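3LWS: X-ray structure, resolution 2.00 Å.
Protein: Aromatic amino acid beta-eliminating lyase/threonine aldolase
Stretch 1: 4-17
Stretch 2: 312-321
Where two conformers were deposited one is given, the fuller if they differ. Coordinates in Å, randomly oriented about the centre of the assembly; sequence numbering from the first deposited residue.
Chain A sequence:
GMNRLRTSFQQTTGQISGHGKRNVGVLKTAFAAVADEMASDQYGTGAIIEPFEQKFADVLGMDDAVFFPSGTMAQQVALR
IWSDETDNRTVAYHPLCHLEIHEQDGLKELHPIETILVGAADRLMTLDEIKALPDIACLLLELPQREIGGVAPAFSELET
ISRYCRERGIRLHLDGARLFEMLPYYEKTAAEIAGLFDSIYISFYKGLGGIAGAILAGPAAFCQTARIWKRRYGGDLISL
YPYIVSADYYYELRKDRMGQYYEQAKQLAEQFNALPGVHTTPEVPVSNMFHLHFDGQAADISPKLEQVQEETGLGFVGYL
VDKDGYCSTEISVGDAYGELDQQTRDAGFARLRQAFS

Stretch 1, residues 4-17: RLRTSFQQTTGQIS
Stretch 2 (312-321) TGLGFVGYLV

Stretch 1 is helical from Arg-4 to Gln-10, leaves helical phi/psi at Gln-11 (-87/18), turns through Thr-12 (-91/158) and Thr-13 (-104/-5), and extends at Gly-14 (-162/161) and Gln-15 (-141/153). Stretch 2 leaves its own helix at Gly-313 with positive phi (74/13), a conformation that favours glycine, and extends through Leu-314 (-105/119) and Gly-315 (-79/108). The two short strands run parallel, Gly-14 beside Leu-314 (CA to CA 5.0 Å) and Gln-15 beside Gly-315 (CA to CA 4.2 Å).

The hydrogen-bond ladder fixes this register. Gly-313 O accepts from Thr-13 N at 2.7 Å, Thr-13 OG1 at 3.1 Å and Gly-14 N at 3.3 Å. Gly-315 then bonds through both polar backbone atoms: its N donates to Gly-14 O at 2.7 Å, almost linearly (174°), and its O accepts from Ile-16 N at 3.0 Å.

At Gly-315 and Gly-318 the absence of a side chain leaves room for the Phe-9 ring: an ideal CB on Gly-315 would lie 2.7 Å from Phe-9 CE1, a clash, and one on Gly-318 would lie 3.1 Å from Phe-9 CD2, which is tight. At Gly-318, CA packs over one face of the Phe-9 ring, 3.6 Å from its centroid, a CH-pi contact. Phe-9 (chi1 t, chi2 89°) points toward stretch 2, as does Leu-5 (t, p), one helical turn earlier; Leu-5 CD2 lies 3.6 Å from Leu-320 CG and 4.0 Å from Val-317 CG1.

Thr-12 (p) ties the turn together: its OG1 donates to Phe-9 O at 2.6 Å and accepts from Gln-15 NE2 at 3.1 Å, while its CG2 sits 3.4 Å from Gly-315 N. Beyond the strands, Ile-16 (p, t) brings CD1 to 4.2 Å from Phe-316 CD2, although Phe-316 (chi1 m) points away. A water donates to Phe-316 O at 2.4 Å and also hydrogen-bonds Ser-17 OG at 3.2 Å.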

# COMPACT_ATOMS: atom_id res chain seq x y z
N ARG A 4 -27.29 -10.31 -14.55
CA ARG A 4 -28.06 -11.45 -14.13
C ARG A 4 -27.18 -12.59 -13.59
O ARG A 4 -27.51 -13.16 -12.55
CB ARG A 4 -28.90 -11.96 -15.30
N LEU A 5 -26.09 -12.92 -14.28
CA LEU A 5 -25.21 -14.03 -13.83
C LEU A 5 -24.59 -13.72 -12.47
O LEU A 5 -24.74 -14.52 -11.53
CB LEU A 5 -24.11 -14.35 -14.84
CG LEU A 5 -23.12 -15.48 -14.54
CD1 LEU A 5 -23.82 -16.79 -14.14
CD2 LEU A 5 -22.18 -15.72 -15.73
N ARG A 6 -23.90 -12.58 -12.39
CA ARG A 6 -23.20 -12.16 -11.18
C ARG A 6 -24.16 -12.07 -10.01
O ARG A 6 -23.85 -12.53 -8.91
CB ARG A 6 -22.47 -10.83 -11.40
CG ARG A 6 -21.32 -10.56 -10.40
N THR A 7 -25.34 -11.51 -10.25
CA THR A 7 -26.38 -11.43 -9.25
C THR A 7 -26.69 -12.81 -8.69
O THR A 7 -26.72 -12.99 -7.49
CB THR A 7 -27.71 -10.91 -9.83
OG1 THR A 7 -27.54 -9.56 -10.26
CG2 THR A 7 -28.81 -11.00 -8.79
N SER A 8 -26.90 -13.76 -9.59
CA SER A 8 -27.30 -15.11 -9.22
C SER A 8 -26.22 -15.83 -8.42
O SER A 8 -26.52 -16.68 -7.57
CB SER A 8 -27.72 -15.92 -10.46
OG SER A 8 -26.62 -16.34 -11.26
N PHE A 9 -24.95 -15.48 -8.68
CA PHE A 9 -23.83 -16.10 -8.02
C PHE A 9 -23.68 -15.50 -6.62
O PHE A 9 -23.38 -16.23 -5.67
CB PHE A 9 -22.55 -15.91 -8.86
CG PHE A 9 -21.32 -16.55 -8.27
CD1 PHE A 9 -20.99 -17.88 -8.60
CD2 PHE A 9 -20.44 -15.81 -7.46
CE1 PHE A 9 -19.84 -18.49 -8.07
CE2 PHE A 9 -19.27 -16.41 -6.94
CZ PHE A 9 -18.96 -17.73 -7.25
N GLN A 10 -23.89 -14.18 -6.52
CA GLN A 10 -23.83 -13.46 -5.25
C GLN A 10 -24.88 -13.98 -4.28
O GLN A 10 -24.62 -14.07 -3.06
CB GLN A 10 -24.10 -11.96 -5.40
CG GLN A 10 -23.33 -11.22 -6.46
CD GLN A 10 -21.97 -10.76 -6.05
OE1 GLN A 10 -21.65 -9.57 -6.18
NE2 GLN A 10 -21.13 -11.69 -5.61
N GLN A 11 -26.06 -14.33 -4.80
CA GLN A 11 -27.18 -14.76 -3.96
C GLN A 11 -27.15 -16.27 -3.66
O GLN A 11 -28.17 -16.86 -3.25
CB GLN A 11 -28.54 -14.38 -4.58
CG GLN A 11 -28.71 -12.89 -4.99
CD GLN A 11 -28.10 -11.89 -4.00
OE1 GLN A 11 -28.69 -11.56 -2.98
NE2 GLN A 11 -26.93 -11.36 -4.35
N THR A 12 -25.97 -16.90 -3.85
CA THR A 12 -25.81 -18.33 -3.53
C THR A 12 -25.32 -18.49 -2.09
O THR A 12 -24.73 -17.59 -1.50
CB THR A 12 -24.82 -19.09 -4.46
OG1 THR A 12 -23.52 -18.50 -4.39
CG2 THR A 12 -25.35 -19.13 -5.87
N THR A 13 -25.58 -19.68 -1.57
CA THR A 13 -25.29 -20.02 -0.18
C THR A 13 -24.05 -20.90 -0.10
O THR A 13 -23.56 -21.22 1.00
CB THR A 13 -26.49 -20.74 0.40
OG1 THR A 13 -26.62 -22.01 -0.22
CG2 THR A 13 -27.76 -19.95 0.11
N GLY A 14 -23.52 -21.29 -1.26
CA GLY A 14 -22.22 -21.96 -1.33
C GLY A 14 -21.68 -21.89 -2.73
O GLY A 14 -22.44 -21.66 -3.67
N GLN A 15 -20.37 -22.10 -2.87
CA GLN A 15 -19.69 -21.96 -4.15
C GLN A 15 -18.66 -23.05 -4.30
O GLN A 15 -18.11 -23.55 -3.28
CB GLN A 15 -18.96 -20.61 -4.26
CG GLN A 15 -19.84 -19.41 -4.12
CD GLN A 15 -20.02 -19.01 -2.67
OE1 GLN A 15 -19.07 -19.06 -1.88
NE2 GLN A 15 -21.25 -18.60 -2.31
N ILE A 16 -18.37 -23.41 -5.56
CA ILE A 16 -17.28 -24.32 -5.86
C ILE A 16 -15.91 -23.62 -5.80
O ILE A 16 -14.90 -24.25 -5.46
CB ILE A 16 -17.48 -25.06 -7.21
CG1 ILE A 16 -17.55 -24.07 -8.36
CG2 ILE A 16 -18.77 -25.92 -7.14
CD1 ILE A 16 -17.58 -24.71 -9.73
N SER A 17 -15.88 -22.33 -6.12
CA SER A 17 -14.62 -21.62 -6.21
C SER A 17 -14.48 -20.69 -5.06
O SER A 17 -15.46 -20.27 -4.45
CB SER A 17 -14.52 -20.80 -7.49
OG SER A 17 -15.52 -19.78 -7.51
N THR A 312 -30.71 -23.80 -7.19
CA THR A 312 -29.91 -24.61 -6.25
C THR A 312 -29.31 -23.79 -5.10
O THR A 312 -29.11 -24.30 -4.01
CB THR A 312 -28.80 -25.38 -6.96
OG1 THR A 312 -27.82 -24.47 -7.50
CG2 THR A 312 -29.37 -26.25 -8.06
N GLY A 313 -28.99 -22.51 -5.34
CA GLY A 313 -28.28 -21.72 -4.33
C GLY A 313 -26.79 -22.11 -4.21
O GLY A 313 -26.11 -21.70 -3.24
N LEU A 314 -26.31 -22.87 -5.19
CA LEU A 314 -24.88 -23.23 -5.38
C LEU A 314 -24.20 -22.47 -6.56
O LEU A 314 -24.60 -22.61 -7.72
CB LEU A 314 -24.81 -24.74 -5.71
CG LEU A 314 -23.44 -25.40 -5.92
CD1 LEU A 314 -22.45 -24.93 -4.89
CD2 LEU A 314 -23.56 -26.97 -5.90
N GLY A 315 -23.16 -21.69 -6.25
CA GLY A 315 -22.38 -20.92 -7.26
C GLY A 315 -21.34 -21.74 -8.03
O GLY A 315 -20.34 -22.18 -7.47
N PHE A 316 -21.61 -21.99 -9.31
CA PHE A 316 -20.63 -22.65 -10.23
C PHE A 316 -19.76 -21.61 -10.95
O PHE A 316 -18.56 -21.82 -11.10
CB PHE A 316 -21.32 -23.50 -11.29
CG PHE A 316 -22.08 -24.68 -10.73
CD1 PHE A 316 -23.39 -24.52 -10.27
CD2 PHE A 316 -21.49 -25.92 -10.66
CE1 PHE A 316 -24.09 -25.59 -9.75
CE2 PHE A 316 -22.17 -26.99 -10.13
CZ PHE A 316 -23.48 -26.83 -9.68
N VAL A 317 -20.39 -20.51 -11.37
CA VAL A 317 -19.82 -19.54 -12.31
C VAL A 317 -20.30 -18.15 -11.90
O VAL A 317 -21.50 -17.90 -11.86
CB VAL A 317 -20.31 -19.83 -13.74
CG1 VAL A 317 -19.81 -18.76 -14.79
CG2 VAL A 317 -19.89 -21.22 -14.16
N GLY A 318 -19.36 -17.28 -11.56
CA GLY A 318 -19.69 -15.92 -11.14
C GLY A 318 -19.66 -14.84 -12.20
O GLY A 318 -20.21 -13.76 -11.99
N TYR A 319 -19.06 -15.14 -13.35
CA TYR A 319 -18.94 -14.20 -14.45
C TYR A 319 -18.49 -15.00 -15.68
O TYR A 319 -17.83 -16.02 -15.51
CB TYR A 319 -17.90 -13.13 -14.11
CG TYR A 319 -16.51 -13.71 -14.11
CD1 TYR A 319 -15.98 -14.30 -12.98
CD2 TYR A 319 -15.74 -13.72 -15.29
CE1 TYR A 319 -14.67 -14.87 -13.00
CE2 TYR A 319 -14.46 -14.28 -15.33
CZ TYR A 319 -13.93 -14.86 -14.17
OH TYR A 319 -12.67 -15.44 -14.22
N LEU A 320 -18.80 -14.53 -16.88
CA LEU A 320 -18.25 -15.07 -18.14
C LEU A 320 -17.45 -14.01 -18.94
O LEU A 320 -17.71 -12.82 -18.81
CB LEU A 320 -19.38 -15.61 -19.00
CG LEU A 320 -20.11 -16.85 -18.45
CD1 LEU A 320 -21.52 -16.92 -19.13
CD2 LEU A 320 -19.29 -18.11 -18.68
N VAL A 321 -16.49 -14.46 -19.74
CA VAL A 321 -15.71 -13.59 -20.62
C VAL A 321 -15.88 -14.17 -22.00
O VAL A 321 -15.46 -15.31 -22.22
CB VAL A 321 -14.20 -13.52 -20.22
CG1 VAL A 321 -13.38 -12.71 -21.26
CG2 VAL A 321 -14.04 -12.91 -18.83
O HOH W 1 -17.01 -20.16 -10.28